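Local coordinates for tyrosine--tRNA ligase (Aeropyrum pernix, PDB 2CYA), which probably activates tyrosine with ATP and then transfers it to the acceptor end of tRNA(Tyr), as a class I aminoacyl-tRNA synthetase, at residues V47-I50 with G51-V54. Numbering follows the deposited sequence.
Sequences VAHI and GWLV. With SO4 (sulfate ion), chain C.
H49 and W52 meet at the start of helix 51-64, where both rings reach one sulfate oxygen. The H49 side chain turns back over the helix start: CG lies between the backbone N and the carbonyl carbon (chi1 56°). Beyond CB, H49 CG comes to 4.1 Å from G51 N, and CD2 turns toward sulfate O4 and W52 NE1. H49 ND1 accepts from G51 N at 3.0 Å, a capping bond, with the donor tilted 18° from the ring plane. CE1 lies by G51 CA, and one ring face carries W52 CD1, 3.7 Å from H49 CE1. At the far edge H49 NE2 donates to sulfate O4 at 3.0 Å. One imidazole thus caps the helix and binds the anion. The planes of H49 and the W52 five-membered ring meet obliquely, at 49°. W52 NE1 donates to the same O4 at 2.9 Å, while W52 CE3 packs on A48 CB at 3.4 Å. With W52 cut back to an alanine, the sulfate is likely to lose one donor, and the H49 face and A48 CB their indole cover. Backbone bonds W52 N to H49 O (3.2 Å) and L53 N to I50 O (3.0 Å) hold the turn that leads into the helix. H49 and W52 are inferred ATP-binding residues. In class I synthetases the HIGH motif holds this place, and here it reads HIGW. K241 of the KMSKS motif also binds the sulfate, which may mimic an ATP phosphate. The turn links strand 37-42 to helix 51-64; I50 packs on helices 275-284 and 323-346, and V47 on helix 349-360.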
loop_
_atom_site.group_PDB
_atom_site.type_symbol
_atom_site.label_atom_id
_atom_site.label_comp_id
_atom_site.label_asym_id
_atom_site.label_seq_id
_atom_site.Cartn_x
_atom_site.Cartn_y
_atom_site.Cartn_z
ATOM N N VAL A 47 -9.368 21.417 14.378
ATOM C CA VAL A 47 -9.303 21.832 15.771
ATOM C C VAL A 47 -10.059 20.821 16.633
ATOM O O VAL A 47 -11.179 20.420 16.315
ATOM C CB VAL A 47 -9.929 23.231 15.972
ATOM C CG1 VAL A 47 -9.738 23.684 17.423
ATOM C CG2 VAL A 47 -9.295 24.233 15.004
ATOM N N ALA A 48 -9.435 20.402 17.725
ATOM C CA ALA A 48 -10.073 19.451 18.612
ATOM C C ALA A 48 -11.415 19.969 19.151
ATOM O O ALA A 48 -11.537 21.131 19.535
ATOM C CB ALA A 48 -9.151 19.134 19.763
ATOM N N HIS A 49 -12.425 19.107 19.151
ATOM C CA HIS A 49 -13.711 19.489 19.706
ATOM C C HIS A 49 -13.912 18.605 20.943
ATOM O O HIS A 49 -13.137 17.683 21.179
ATOM C CB HIS A 49 -14.832 19.331 18.672
ATOM C CG HIS A 49 -14.945 17.959 18.095
ATOM N ND1 HIS A 49 -15.462 16.895 18.801
ATOM C CD2 HIS A 49 -14.651 17.487 16.860
ATOM C CE1 HIS A 49 -15.484 15.824 18.025
ATOM N NE2 HIS A 49 -14.998 16.156 16.842
ATOM N N ILE A 50 -14.943 18.867 21.732
ATOM C CA ILE A 50 -15.092 18.121 22.973
ATOM C C ILE A 50 -15.268 16.619 22.853
ATOM O O ILE A 50 -15.034 15.894 23.817
ATOM C CB ILE A 50 -16.229 18.715 23.822
ATOM C CG1 ILE A 50 -17.572 18.644 23.061
ATOM C CG2 ILE A 50 -15.873 20.161 24.176
ATOM C CD1 ILE A 50 -18.757 19.099 23.913
ATOM N N GLY A 51 -15.654 16.148 21.668
ATOM C CA GLY A 51 -15.853 14.725 21.482
ATOM C C GLY A 51 -14.589 13.933 21.701
ATOM O O GLY A 51 -14.619 12.797 22.182
ATOM N N TRP A 52 -13.465 14.541 21.352
ATOM C CA TRP A 52 -12.170 13.892 21.495
ATOM C C TRP A 52 -11.774 13.746 22.955
ATOM O O TRP A 52 -10.943 12.892 23.289
ATOM C CB TRP A 52 -11.091 14.686 20.748
ATOM C CG TRP A 52 -11.258 14.682 19.249
ATOM C CD1 TRP A 52 -12.291 14.118 18.532
ATOM C CD2 TRP A 52 -10.403 15.313 18.287
ATOM N NE1 TRP A 52 -12.129 14.371 17.186
ATOM C CE2 TRP A 52 -10.981 15.105 17.008
ATOM C CE3 TRP A 52 -9.206 16.036 18.378
ATOM C CZ2 TRP A 52 -10.398 15.600 15.831
ATOM C CZ3 TRP A 52 -8.625 16.527 17.203
ATOM C CH2 TRP A 52 -9.226 16.306 15.948
ATOM N N LEU A 53 -12.369 14.566 23.826
ATOM C CA LEU A 53 -12.034 14.503 25.251
ATOM C C LEU A 53 -12.367 13.109 25.796
ATOM O O LEU A 53 -11.662 12.586 26.664
ATOM C CB LEU A 53 -12.786 15.593 26.039
ATOM C CG LEU A 53 -12.347 17.068 25.883
ATOM C CD1 LEU A 53 -13.277 17.976 26.683
ATOM C CD2 LEU A 53 -10.896 17.250 26.374
ATOM N N VAL A 54 -13.424 12.495 25.269
ATOM C CA VAL A 54 -13.814 11.159 25.706
ATOM C C VAL A 54 -12.664 10.167 25.538
ATOM O O VAL A 54 -12.362 9.405 26.464
ATOM C CB VAL A 54 -15.031 10.608 24.914
ATOM C CG1 VAL A 54 -15.349 9.195 25.397
ATOM C CG2 VAL A 54 -16.244 11.516 25.091
HETATM S S SO4 C . -13.736 13.952 13.770
HETATM O O1 SO4 C . -14.815 13.243 14.591
HETATM O O2 SO4 C . -12.549 12.996 13.664
HETATM O O3 SO4 C . -14.251 14.122 12.458
HETATM O O4 SO4 C . -13.284 15.012 14.599
#